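Local coordinates for OxyA protein (Actinoplanes teichomyceticus, PDB 5HH3) that probably acts as a heme-dependent cytochrome P450 that cross-links phenolic side chains of a peptide during glycopeptide antibiotic biosynthesis, at residues His99-Phe110 and Ile345-Leu353; Trp148-Leu159 and Val235-Ala244. All coordinates share one frame; numbering follows the deposited sequence.

Interaction 1. Residues His99-Phe110 and Ile345-Leu353; sequences HTRLRRMVAPAF and IHHCLGRSL. With HEM (protoporphyrin IX containing Fe), chain G.
Arg103 reaches from helix 98-106 to the backbone carbonyl of His347, in the loop that carries the heme thiolate. Its CG lies anti to the backbone N (chi1 -177°) and the chain extends to NE, delivering the guanidinium between loop and heme. NH1 donates to His347 O at 2.7 Å, in both the carbonyl and guanidinium planes, and to heme propionate oxygen O2A; NH2 adds a weak bond to the same carbonyl. The guanidinium is thereby held at its edge, while Arg103 NH2 sits over one face of the His347 ring, 3.4 Å from His347 NE2, and Leu349 lies against one guanidinium face.

One turn earlier, CG of His99, anti to the backbone N (chi1 177°), swings the ring toward the propionate, and His99 NE2 points almost straight at heme O2A (2.7 Å, 169°), so two donors grip one oxygen. His346 ND1 takes the other, heme O1A, at 2.7 Å, and the two imidazoles meet obliquely, CD2 of His99 lying 3.4 Å from CE1 of His346. Arg291 and His289 also hydrogen-bond to the heme.

Leu349 is the apolar wedge: its CG stands over one face of the Phe110 ring, 4.1 Å from the centroid in a CH-pi contact, CD2 touches Val106 CG2, and CB faces the heme methyl CMA. Gly350, at the N-cap of helix 351-368, brings its backbone against the thiolate face of the porphyrin, Gly350 N 3.6 Å from heme CHB.

Cys348 binds the heme iron through SG at 2.2 Å, with a water as the other axial ligand, in the cysteine-ligand loop of the P450 fold. Arg103 probably offsets the propionate charge, the N-H groups of His99 and His346 stabilise the carboxylate by hydrogen bonding, and Arg103 ties the heme edge to the loop supplying its thiolate.

Interaction 2. Residues Trp148-Leu159 and Val235-Ala244; sequences WSVATTATCDFL and VMGAGADQVA. With HEM (protoporphyrin IX containing Fe), chain G.
Trp148 lays its indole against helix 225-256, with CB of Ala244 centred over one face, 3.4 Å from the centroid of the five-membered ring in a CH-pi contact. Trp148 CH2 comes 3.5 Å from Asp241 CA, and Asp241 OD1 lies at the indole edge, near its plane; the carboxylate forms a salt bridge with Arg245. One turn on, Ala151 CB lies 3.2 Å from Ala240 O and also meets Val243 CG1. The small Ala151, Ala240 and Ala244 let the axes of segments 148-159 and 235-244 come within 8.2 Å, their N-to-C directions 142° apart, roughly antiparallel.

With chi1 at 58°, Thr155 OG1 turns back toward its own helix, near Ala151 O, and receives a hydrogen bond from a water that also donates to Met236 O, bridging the helices. Leu159 CD1 presses on Met236 CG, a tight 3.4 Å, and Val235 CG1 touches Phe158 and Leu159.

Behind this layer, Val235, Gly239 and Val243 reach the heme, and Gln242 NE2 donates to the iron-bound water and to Asp285. Apolar packing thus holds one face of helix 225-256, the long distal helix of P450s, while Gln242, anchored by Asp285, probably positions or polarises that water.

How the interactions relate
Both contacts are buried and both reach the same heme, but from different sides: interaction 1 supplies the thiolate and holds a propionate, whereas interaction 2 backs the helix facing the iron-bound water. Their centres lie about 17 Å apart, and they join through Phe158, which meets Phe110 and Leu353, and through Val235, which touches Phe110. The chemistry differs accordingly. Around 99-110 and 345-353, charged and polar groups gather at the heme edge before giving way to an apolar patch, and Ile345 and His347 are exposed. Between 148-159 and 235-244, two helices pack through small and aliphatic groups, and no direct hydrogen bond crosses.

Interaction 1. Residues His99-Phe110 and Ile345-Leu353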
loop_
_atom_site.group_PDB
_atom_site.type_symbol
_atom_site.label_atom_id
_atom_site.label_comp_id
_atom_site.label_asym_id
_atom_site.label_seq_id
_atom_site.Cartn_x
_atom_site.Cartn_y
_atom_site.Cartn_z
ATOM N N HIS B 99 23.780 -4.725 4.151
ATOM C CA HIS B 99 23.779 -3.281 4.263
ATOM C C HIS B 99 25.189 -2.686 4.483
ATOM O O HIS B 99 25.636 -1.827 3.716
ATOM C CB HIS B 99 22.827 -2.831 5.380
ATOM C CG HIS B 99 22.843 -1.366 5.573
ATOM N ND1 HIS B 99 23.666 -0.757 6.494
ATOM C CD2 HIS B 99 22.242 -0.374 4.882
ATOM C CE1 HIS B 99 23.539 0.552 6.386
ATOM N NE2 HIS B 99 22.668 0.810 5.427
ATOM N N THR B 100 25.892 -3.187 5.493
ATOM C CA THR B 100 27.286 -2.799 5.788
ATOM C C THR B 100 28.239 -2.988 4.627
ATOM O O THR B 100 29.051 -2.115 4.315
ATOM C CB THR B 100 27.860 -3.650 6.958
ATOM O OG1 THR B 100 26.852 -3.823 7.948
ATOM C CG2 THR B 100 29.070 -2.969 7.583
ATOM N N ARG B 101 28.186 -4.176 4.035
ATOM C CA ARG B 101 29.060 -4.525 2.945
ATOM C C ARG B 101 28.888 -3.593 1.740
ATOM O O ARG B 101 29.883 -3.141 1.176
ATOM C CB ARG B 101 28.917 -6.012 2.581
ATOM C CG ARG B 101 29.468 -6.921 3.686
ATOM C CD ARG B 101 28.966 -8.366 3.645
ATOM N NE ARG B 101 29.781 -9.215 4.494
ATOM C CZ ARG B 101 29.591 -10.517 4.732
ATOM N NH1 ARG B 101 28.538 -11.177 4.229
ATOM N NH2 ARG B 101 30.453 -11.156 5.512
ATOM N N LEU B 102 27.654 -3.292 1.357
ATOM C CA LEU B 102 27.414 -2.381 0.214
ATOM C C LEU B 102 27.693 -0.923 0.592
ATOM O O LEU B 102 28.361 -0.212 -0.150
ATOM C CB LEU B 102 26.002 -2.525 -0.362
ATOM C CG LEU B 102 25.624 -1.545 -1.501
ATOM C CD1 LEU B 102 26.585 -1.615 -2.683
ATOM C CD2 LEU B 102 24.184 -1.813 -1.957
ATOM N N ARG B 103 27.213 -0.488 1.750
ATOM C CA ARG B 103 27.443 0.880 2.168
ATOM C C ARG B 103 28.925 1.304 2.293
ATOM O O ARG B 103 29.277 2.417 1.880
ATOM C CB ARG B 103 26.684 1.214 3.445
ATOM C CG ARG B 103 26.889 2.680 3.804
ATOM C CD ARG B 103 25.760 3.239 4.587
ATOM N NE ARG B 103 26.075 4.611 4.949
ATOM C CZ ARG B 103 25.184 5.526 5.293
ATOM N NH1 ARG B 103 23.877 5.252 5.294
ATOM N NH2 ARG B 103 25.614 6.731 5.619
ATOM N N ARG B 104 29.798 0.436 2.815
ATOM C CA ARG B 104 31.236 0.769 2.874
ATOM C C ARG B 104 31.859 1.043 1.506
ATOM O O ARG B 104 32.824 1.809 1.425
ATOM C CB ARG B 104 32.065 -0.327 3.537
ATOM C CG ARG B 104 32.044 -0.292 5.051
ATOM C CD ARG B 104 33.099 -1.219 5.627
ATOM N NE ARG B 104 32.870 -2.612 5.236
ATOM C CZ ARG B 104 32.615 -3.630 6.064
ATOM N NH1 ARG B 104 32.572 -3.479 7.385
ATOM N NH2 ARG B 104 32.414 -4.840 5.559
ATOM N N MET B 105 31.374 0.371 0.461
ATOM C CA MET B 105 31.991 0.487 -0.867
ATOM C C MET B 105 31.612 1.791 -1.572
ATOM O O MET B 105 32.390 2.320 -2.375
ATOM C CB MET B 105 31.632 -0.715 -1.740
ATOM C CG MET B 105 32.149 -2.000 -1.156
ATOM S SD MET B 105 32.128 -3.388 -2.291
ATOM C CE MET B 105 30.378 -3.736 -2.323
ATOM N N VAL B 106 30.421 2.291 -1.284
ATOM C CA VAL B 106 29.950 3.532 -1.893
ATOM C C VAL B 106 30.221 4.768 -1.044
ATOM O O VAL B 106 30.287 5.871 -1.597
ATOM C CB VAL B 106 28.477 3.460 -2.373
ATOM C CG1 VAL B 106 28.334 2.381 -3.451
ATOM C CG2 VAL B 106 27.510 3.214 -1.252
ATOM N N ALA B 107 30.436 4.599 0.266
ATOM C CA ALA B 107 30.683 5.751 1.154
ATOM C C ALA B 107 31.850 6.686 0.737
ATOM O O ALA B 107 31.727 7.879 0.888
ATOM C CB ALA B 107 30.826 5.310 2.621
ATOM N N PRO B 108 32.961 6.149 0.201
ATOM C CA PRO B 108 34.062 7.005 -0.259
ATOM C C PRO B 108 33.682 8.108 -1.269
ATOM O O PRO B 108 34.292 9.184 -1.257
ATOM C CB PRO B 108 35.012 6.007 -0.900
ATOM C CG PRO B 108 34.811 4.770 -0.077
ATOM C CD PRO B 108 33.339 4.725 0.127
ATOM N N ALA B 109 32.695 7.841 -2.126
ATOM C CA ALA B 109 32.232 8.837 -3.093
ATOM C C ALA B 109 31.560 10.046 -2.429
ATOM O O ALA B 109 31.465 11.108 -3.044
ATOM C CB ALA B 109 31.279 8.199 -4.090
ATOM N N PHE B 110 31.067 9.883 -1.200
ATOM C CA PHE B 110 30.347 10.961 -0.497
ATOM C C PHE B 110 31.165 11.574 0.644
ATOM O O PHE B 110 30.627 12.309 1.472
ATOM C CB PHE B 110 28.997 10.434 0.007
ATOM C CG PHE B 110 28.100 9.907 -1.092
ATOM C CD1 PHE B 110 28.226 8.599 -1.549
ATOM C CD2 PHE B 110 27.149 10.731 -1.693
ATOM C CE1 PHE B 110 27.405 8.109 -2.564
ATOM C CE2 PHE B 110 26.319 10.249 -2.700
ATOM C CZ PHE B 110 26.446 8.933 -3.137
ATOM N N ILE B 345 22.423 3.442 11.400
ATOM C CA ILE B 345 23.163 2.902 10.240
ATOM C C ILE B 345 22.572 3.349 8.857
ATOM O O ILE B 345 23.289 3.399 7.856
ATOM C CB ILE B 345 23.317 1.354 10.324
ATOM C CG1 ILE B 345 21.976 0.626 10.105
ATOM C CG2 ILE B 345 23.957 0.914 11.655
ATOM C CD1 ILE B 345 22.060 -0.886 10.185
ATOM N N HIS B 346 21.284 3.685 8.816
ATOM C CA HIS B 346 20.636 4.123 7.594
ATOM C C HIS B 346 20.612 5.656 7.379
ATOM O O HIS B 346 19.973 6.120 6.419
ATOM C CB HIS B 346 19.222 3.552 7.491
ATOM C CG HIS B 346 19.179 2.062 7.352
ATOM N ND1 HIS B 346 19.325 1.426 6.138
ATOM C CD2 HIS B 346 18.974 1.081 8.269
ATOM C CE1 HIS B 346 19.224 0.121 6.313
ATOM N NE2 HIS B 346 19.012 -0.116 7.595
ATOM N N HIS B 347 21.355 6.419 8.185
ATOM C CA HIS B 347 21.393 7.858 8.068
ATOM C C HIS B 347 21.827 8.251 6.660
ATOM O O HIS B 347 22.657 7.572 6.042
ATOM C CB HIS B 347 22.285 8.481 9.154
ATOM C CG HIS B 347 23.761 8.357 8.914
ATOM N ND1 HIS B 347 24.479 9.311 8.225
ATOM C CD2 HIS B 347 24.660 7.406 9.280
ATOM C CE1 HIS B 347 25.752 8.954 8.169
ATOM N NE2 HIS B 347 25.889 7.803 8.802
ATOM N N CYS B 348 21.245 9.339 6.153
ATOM C CA CYS B 348 21.403 9.713 4.756
ATOM C C CYS B 348 22.840 9.555 4.238
ATOM O O CYS B 348 23.737 10.230 4.710
ATOM C CB CYS B 348 20.947 11.152 4.508
ATOM S SG CYS B 348 20.814 11.503 2.737
ATOM N N LEU B 349 23.043 8.685 3.259
ATOM C CA LEU B 349 24.342 8.596 2.573
ATOM C C LEU B 349 24.700 9.888 1.816
ATOM O O LEU B 349 25.869 10.258 1.729
ATOM C CB LEU B 349 24.344 7.415 1.598
ATOM C CG LEU B 349 25.648 7.121 0.833
ATOM C CD1 LEU B 349 26.786 6.827 1.794
ATOM C CD2 LEU B 349 25.441 5.978 -0.134
ATOM N N GLY B 350 23.695 10.570 1.276
ATOM C CA GLY B 350 23.929 11.749 0.456
ATOM C C GLY B 350 23.879 13.077 1.186
ATOM O O GLY B 350 23.782 14.118 0.523
ATOM N N ARG B 351 23.965 13.064 2.522
ATOM C CA ARG B 351 23.767 14.283 3.308
ATOM C C ARG B 351 24.747 15.366 2.870
ATOM O O ARG B 351 24.350 16.505 2.630
ATOM C CB ARG B 351 23.901 14.032 4.821
ATOM C CG ARG B 351 23.918 15.304 5.676
ATOM C CD ARG B 351 23.798 15.001 7.164
ATOM N NE ARG B 351 23.660 16.230 7.935
ATOM C CZ ARG B 351 23.270 16.316 9.207
ATOM N NH1 ARG B 351 22.943 15.240 9.914
ATOM N NH2 ARG B 351 23.177 17.504 9.774
ATOM N N SER B 352 26.014 15.000 2.741
ATOM C CA SER B 352 27.053 15.975 2.470
ATOM C C SER B 352 26.924 16.591 1.050
ATOM O O SER B 352 27.207 17.771 0.864
ATOM C CB SER B 352 28.441 15.372 2.726
ATOM O OG SER B 352 28.807 14.503 1.664
ATOM N N LEU B 353 26.499 15.797 0.073
ATOM C CA LEU B 353 26.149 16.300 -1.253
ATOM C C LEU B 353 24.923 17.234 -1.206
ATOM O O LEU B 353 24.963 18.335 -1.766
ATOM C CB LEU B 353 25.901 15.142 -2.233
ATOM C CG LEU B 353 25.465 15.490 -3.659
ATOM C CD1 LEU B 353 26.456 16.426 -4.326
ATOM C CD2 LEU B 353 25.325 14.237 -4.508
HETATM C CHA HEM G . 18.635 7.824 3.440
HETATM C CHB HEM G . 20.970 9.207 -0.580
HETATM C CHC HEM G . 19.209 13.709 -0.021
HETATM C CHD HEM G . 16.965 12.318 4.013
HETATM C C1A HEM G . 19.387 7.817 2.290
HETATM C C2A HEM G . 19.965 6.647 1.723
HETATM C C3A HEM G . 20.632 7.036 0.600
HETATM C C4A HEM G . 20.465 8.443 0.462
HETATM C CMA HEM G . 21.391 6.142 -0.348
HETATM C CAA HEM G . 19.867 5.243 2.284
HETATM C CBA HEM G . 21.010 5.027 3.274
HETATM C CGA HEM G . 21.015 3.662 3.941
HETATM O O1A HEM G . 19.979 2.959 4.040
HETATM O O2A HEM G . 22.089 3.219 4.430
HETATM C C1B HEM G . 20.688 10.570 -0.800
HETATM C C2B HEM G . 21.177 11.331 -1.915
HETATM C C3B HEM G . 20.686 12.611 -1.773
HETATM C C4B HEM G . 19.880 12.590 -0.522
HETATM C CMB HEM G . 22.069 10.831 -3.033
HETATM C CAB HEM G . 20.887 13.836 -2.589
HETATM C CBB HEM G . 21.730 13.996 -3.613
HETATM C C1C HEM G . 18.419 13.752 1.120
HETATM C C2C HEM G . 17.736 14.889 1.604
HETATM C C3C HEM G . 17.077 14.487 2.773
HETATM C C4C HEM G . 17.394 13.098 2.973
HETATM C CMC HEM G . 17.716 16.262 0.960
HETATM C CAC HEM G . 16.223 15.267 3.705
HETATM C CBC HEM G . 15.957 16.570 3.640
HETATM C C1D HEM G . 17.265 10.963 4.137
HETATM C C2D HEM G . 16.714 10.175 5.261
HETATM C C3D HEM G . 17.172 8.924 5.108
HETATM C C4D HEM G . 18.000 8.967 3.885
HETATM C CMD HEM G . 15.801 10.609 6.385
HETATM C CAD HEM G . 16.866 7.755 6.034
HETATM C CBD HEM G . 15.549 7.025 5.729
HETATM C CGD HEM G . 15.322 5.867 6.715
HETATM O O1D HEM G . 14.339 5.109 6.634
HETATM O O2D HEM G . 16.088 5.616 7.655
HETATM N NA HEM G . 19.714 8.913 1.517
HETATM N NB HEM G . 19.961 11.364 -0.008
HETATM N NC HEM G . 18.236 12.702 1.975
HETATM N ND HEM G . 18.060 10.206 3.355
HETATM FE FE HEM G . 18.980 10.759 1.753
HETATM O O HOH W 1 17.365 10.052 0.605
#

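Interaction 2. Residues Trp148-Leu159 and Val235-Ala244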
loop_
_atom_site.group_PDB
_atom_site.type_symbol
_atom_site.label_atom_id
_atom_site.label_comp_id
_atom_site.label_asym_id
_atom_site.label_seq_id
_atom_site.Cartn_x
_atom_site.Cartn_y
_atom_site.Cartn_z
ATOM N N TRP B 148 14.462 21.723 -9.937
ATOM C CA TRP B 148 14.848 20.620 -10.819
ATOM C C TRP B 148 16.068 20.906 -11.698
ATOM O O TRP B 148 16.896 20.018 -11.915
ATOM C CB TRP B 148 13.645 20.149 -11.645
ATOM C CG TRP B 148 12.837 19.244 -10.802
ATOM C CD1 TRP B 148 11.689 19.537 -10.104
ATOM C CD2 TRP B 148 13.188 17.910 -10.455
ATOM N NE1 TRP B 148 11.288 18.448 -9.392
ATOM C CE2 TRP B 148 12.190 17.431 -9.581
ATOM C CE3 TRP B 148 14.246 17.060 -10.820
ATOM C CZ2 TRP B 148 12.201 16.124 -9.075
ATOM C CZ3 TRP B 148 14.265 15.768 -10.312
ATOM C CH2 TRP B 148 13.241 15.307 -9.453
ATOM N N SER B 149 16.187 22.144 -12.158
ATOM C CA SER B 149 17.332 22.573 -12.963
ATOM C C SER B 149 18.620 22.339 -12.191
ATOM O O SER B 149 19.543 21.705 -12.698
ATOM C CB SER B 149 17.211 24.060 -13.333
ATOM O OG SER B 149 18.371 24.509 -13.983
ATOM N N VAL B 150 18.669 22.834 -10.960
ATOM C CA VAL B 150 19.846 22.635 -10.107
ATOM C C VAL B 150 20.019 21.167 -9.693
ATOM O O VAL B 150 21.112 20.636 -9.812
ATOM C CB VAL B 150 19.815 23.547 -8.865
ATOM C CG1 VAL B 150 20.960 23.209 -7.915
ATOM C CG2 VAL B 150 19.898 25.006 -9.306
ATOM N N ALA B 151 18.947 20.514 -9.253
ATOM C CA ALA B 151 19.057 19.116 -8.768
ATOM C C ALA B 151 19.556 18.126 -9.831
ATOM O O ALA B 151 20.460 17.341 -9.564
ATOM C CB ALA B 151 17.745 18.629 -8.168
ATOM N N THR B 152 18.978 18.185 -11.023
ATOM C CA THR B 152 19.344 17.272 -12.101
ATOM C C THR B 152 20.797 17.443 -12.535
ATOM O O THR B 152 21.523 16.467 -12.668
ATOM C CB THR B 152 18.453 17.458 -13.335
ATOM O OG1 THR B 152 17.095 17.291 -12.959
ATOM C CG2 THR B 152 18.785 16.437 -14.410
ATOM N N THR B 153 21.192 18.693 -12.768
ATOM C CA THR B 153 22.533 19.004 -13.240
ATOM C C THR B 153 23.585 18.671 -12.186
ATOM O O THR B 153 24.548 17.998 -12.500
ATOM C CB THR B 153 22.642 20.471 -13.694
ATOM O OG1 THR B 153 21.638 20.722 -14.666
ATOM C CG2 THR B 153 23.981 20.750 -14.328
ATOM N N ALA B 154 23.373 19.101 -10.945
ATOM C CA ALA B 154 24.321 18.819 -9.857
ATOM C C ALA B 154 24.488 17.309 -9.608
ATOM O O ALA B 154 25.614 16.841 -9.425
ATOM C CB ALA B 154 23.901 19.521 -8.569
ATOM N N THR B 155 23.388 16.555 -9.603
ATOM C CA THR B 155 23.476 15.104 -9.389
ATOM C C THR B 155 24.133 14.391 -10.576
ATOM O O THR B 155 24.985 13.540 -10.365
ATOM C CB THR B 155 22.123 14.425 -9.058
ATOM O OG1 THR B 155 21.163 14.649 -10.103
ATOM C CG2 THR B 155 21.585 14.926 -7.762
ATOM N N CYS B 156 23.748 14.732 -11.808
ATOM C CA CYS B 156 24.401 14.162 -12.993
ATOM C C CYS B 156 25.890 14.518 -13.086
ATOM O O CYS B 156 26.692 13.657 -13.426
ATOM C CB CYS B 156 23.684 14.541 -14.297
ATOM S SG CYS B 156 22.074 13.738 -14.474
ATOM N N ASP B 157 26.256 15.769 -12.776
ATOM C CA ASP B 157 27.687 16.174 -12.696
ATOM C C ASP B 157 28.438 15.346 -11.646
ATOM O O ASP B 157 29.539 14.881 -11.914
ATOM C CB ASP B 157 27.868 17.672 -12.386
ATOM C CG ASP B 157 27.500 18.579 -13.556
ATOM O OD1 ASP B 157 27.258 18.097 -14.689
ATOM O OD2 ASP B 157 27.453 19.810 -13.342
ATOM N N PHE B 158 27.820 15.121 -10.486
ATOM C CA PHE B 158 28.427 14.316 -9.436
ATOM C C PHE B 158 28.709 12.890 -9.933
ATOM O O PHE B 158 29.771 12.336 -9.659
ATOM C CB PHE B 158 27.550 14.337 -8.184
ATOM C CG PHE B 158 27.981 13.385 -7.103
ATOM C CD1 PHE B 158 29.052 13.692 -6.271
ATOM C CD2 PHE B 158 27.298 12.191 -6.900
ATOM C CE1 PHE B 158 29.444 12.812 -5.271
ATOM C CE2 PHE B 158 27.684 11.310 -5.895
ATOM C CZ PHE B 158 28.757 11.628 -5.074
ATOM N N LEU B 159 27.770 12.328 -10.691
ATOM C CA LEU B 159 27.970 11.039 -11.346
ATOM C C LEU B 159 28.942 11.045 -12.526
ATOM O O LEU B 159 29.361 9.977 -12.958
ATOM C CB LEU B 159 26.651 10.470 -11.848
ATOM C CG LEU B 159 25.618 10.109 -10.800
ATOM C CD1 LEU B 159 24.440 9.516 -11.548
ATOM C CD2 LEU B 159 26.172 9.113 -9.775
ATOM N N VAL B 235 20.948 8.129 -6.981
ATOM C CA VAL B 235 21.426 9.494 -6.963
ATOM C C VAL B 235 20.653 10.389 -7.967
ATOM O O VAL B 235 20.183 11.481 -7.598
ATOM C CB VAL B 235 22.950 9.551 -7.186
ATOM C CG1 VAL B 235 23.434 10.976 -7.387
ATOM C CG2 VAL B 235 23.659 8.936 -5.980
ATOM N N MET B 236 20.531 9.918 -9.206
ATOM C CA MET B 236 19.783 10.621 -10.259
ATOM C C MET B 236 18.268 10.691 -10.091
ATOM O O MET B 236 17.660 11.624 -10.592
ATOM C CB MET B 236 20.051 9.988 -11.624
ATOM C CG MET B 236 21.255 10.560 -12.299
ATOM S SD MET B 236 21.632 9.622 -13.786
ATOM C CE MET B 236 20.230 10.146 -14.778
ATOM N N GLY B 237 17.664 9.695 -9.440
ATOM C CA GLY B 237 16.212 9.617 -9.289
ATOM C C GLY B 237 15.785 10.248 -7.981
ATOM O O GLY B 237 15.409 11.434 -7.931
ATOM N N ALA B 238 15.895 9.452 -6.922
ATOM C CA ALA B 238 15.448 9.806 -5.575
ATOM C C ALA B 238 16.255 10.928 -4.940
ATOM O O ALA B 238 15.688 11.843 -4.337
ATOM C CB ALA B 238 15.498 8.574 -4.676
ATOM N N GLY B 239 17.571 10.847 -5.064
ATOM C CA GLY B 239 18.471 11.900 -4.590
ATOM C C GLY B 239 18.099 13.242 -5.201
ATOM O O GLY B 239 17.831 14.203 -4.484
ATOM N N ALA B 240 18.027 13.279 -6.523
ATOM C CA ALA B 240 17.669 14.494 -7.259
ATOM C C ALA B 240 16.293 15.038 -6.848
ATOM O O ALA B 240 16.128 16.246 -6.705
ATOM C CB ALA B 240 17.694 14.232 -8.748
ATOM N N ASP B 241 15.332 14.129 -6.660
ATOM C CA ASP B 241 13.986 14.464 -6.167
ATOM C C ASP B 241 14.009 15.163 -4.817
ATOM O O ASP B 241 13.372 16.222 -4.657
ATOM C CB ASP B 241 13.081 13.222 -6.083
ATOM C CG ASP B 241 11.648 13.577 -5.735
ATOM O OD1 ASP B 241 10.907 13.955 -6.647
ATOM O OD2 ASP B 241 11.271 13.514 -4.547
ATOM N N GLN B 242 14.759 14.587 -3.879
ATOM C CA GLN B 242 14.956 15.160 -2.543
ATOM C C GLN B 242 15.523 16.580 -2.629
ATOM O O GLN B 242 15.031 17.495 -1.967
ATOM C CB GLN B 242 15.901 14.300 -1.697
ATOM C CG GLN B 242 15.356 12.955 -1.238
ATOM C CD GLN B 242 14.800 12.976 0.186
ATOM O OE1 GLN B 242 14.217 13.982 0.675
ATOM N NE2 GLN B 242 14.958 11.857 0.865
ATOM N N VAL B 243 16.541 16.753 -3.473
ATOM C CA VAL B 243 17.209 18.034 -3.605
ATOM C C VAL B 243 16.286 19.064 -4.270
ATOM O O VAL B 243 16.210 20.185 -3.812
ATOM C CB VAL B 243 18.529 17.908 -4.378
ATOM C CG1 VAL B 243 19.104 19.279 -4.748
ATOM C CG2 VAL B 243 19.530 17.090 -3.558
ATOM N N ALA B 244 15.622 18.683 -5.360
ATOM C CA ALA B 244 14.688 19.575 -6.040
ATOM C C ALA B 244 13.549 20.034 -5.135
ATOM O O ALA B 244 13.221 21.234 -5.109
ATOM C CB ALA B 244 14.127 18.917 -7.287
HETATM C CHA HEM G . 18.635 7.824 3.440
HETATM C CHB HEM G . 20.970 9.207 -0.580
HETATM C CHC HEM G . 19.209 13.709 -0.021
HETATM C CHD HEM G . 16.965 12.318 4.013
HETATM C C1A HEM G . 19.387 7.817 2.290
HETATM C C2A HEM G . 19.965 6.647 1.723
HETATM C C3A HEM G . 20.632 7.036 0.600
HETATM C C4A HEM G . 20.465 8.443 0.462
HETATM C CMA HEM G . 21.391 6.142 -0.348
HETATM C CAA HEM G . 19.867 5.243 2.284
HETATM C CBA HEM G . 21.010 5.027 3.274
HETATM C CGA HEM G . 21.015 3.662 3.941
HETATM O O1A HEM G . 19.979 2.959 4.040
HETATM O O2A HEM G . 22.089 3.219 4.430
HETATM C C1B HEM G . 20.688 10.570 -0.800
HETATM C C2B HEM G . 21.177 11.331 -1.915
HETATM C C3B HEM G . 20.686 12.611 -1.773
HETATM C C4B HEM G . 19.880 12.590 -0.522
HETATM C CMB HEM G . 22.069 10.831 -3.033
HETATM C CAB HEM G . 20.887 13.836 -2.589
HETATM C CBB HEM G . 21.730 13.996 -3.613
HETATM C C1C HEM G . 18.419 13.752 1.120
HETATM C C2C HEM G . 17.736 14.889 1.604
HETATM C C3C HEM G . 17.077 14.487 2.773
HETATM C C4C HEM G . 17.394 13.098 2.973
HETATM C CMC HEM G . 17.716 16.262 0.960
HETATM C CAC HEM G . 16.223 15.267 3.705
HETATM C CBC HEM G . 15.957 16.570 3.640
HETATM C C1D HEM G . 17.265 10.963 4.137
HETATM C C2D HEM G . 16.714 10.175 5.261
HETATM C C3D HEM G . 17.172 8.924 5.108
HETATM C C4D HEM G . 18.000 8.967 3.885
HETATM C CMD HEM G . 15.801 10.609 6.385
HETATM C CAD HEM G . 16.866 7.755 6.034
HETATM C CBD HEM G . 15.549 7.025 5.729
HETATM C CGD HEM G . 15.322 5.867 6.715
HETATM O O1D HEM G . 14.339 5.109 6.634
HETATM O O2D HEM G . 16.088 5.616 7.655
HETATM N NA HEM G . 19.714 8.913 1.517
HETATM N NB HEM G . 19.961 11.364 -0.008
HETATM N NC HEM G . 18.236 12.702 1.975
HETATM N ND HEM G . 18.060 10.206 3.355
HETATM FE FE HEM G . 18.980 10.759 1.753
HETATM O O HOH W 2 19.244 13.620 -12.143
HETATM O O HOH W 1 17.365 10.052 0.605
#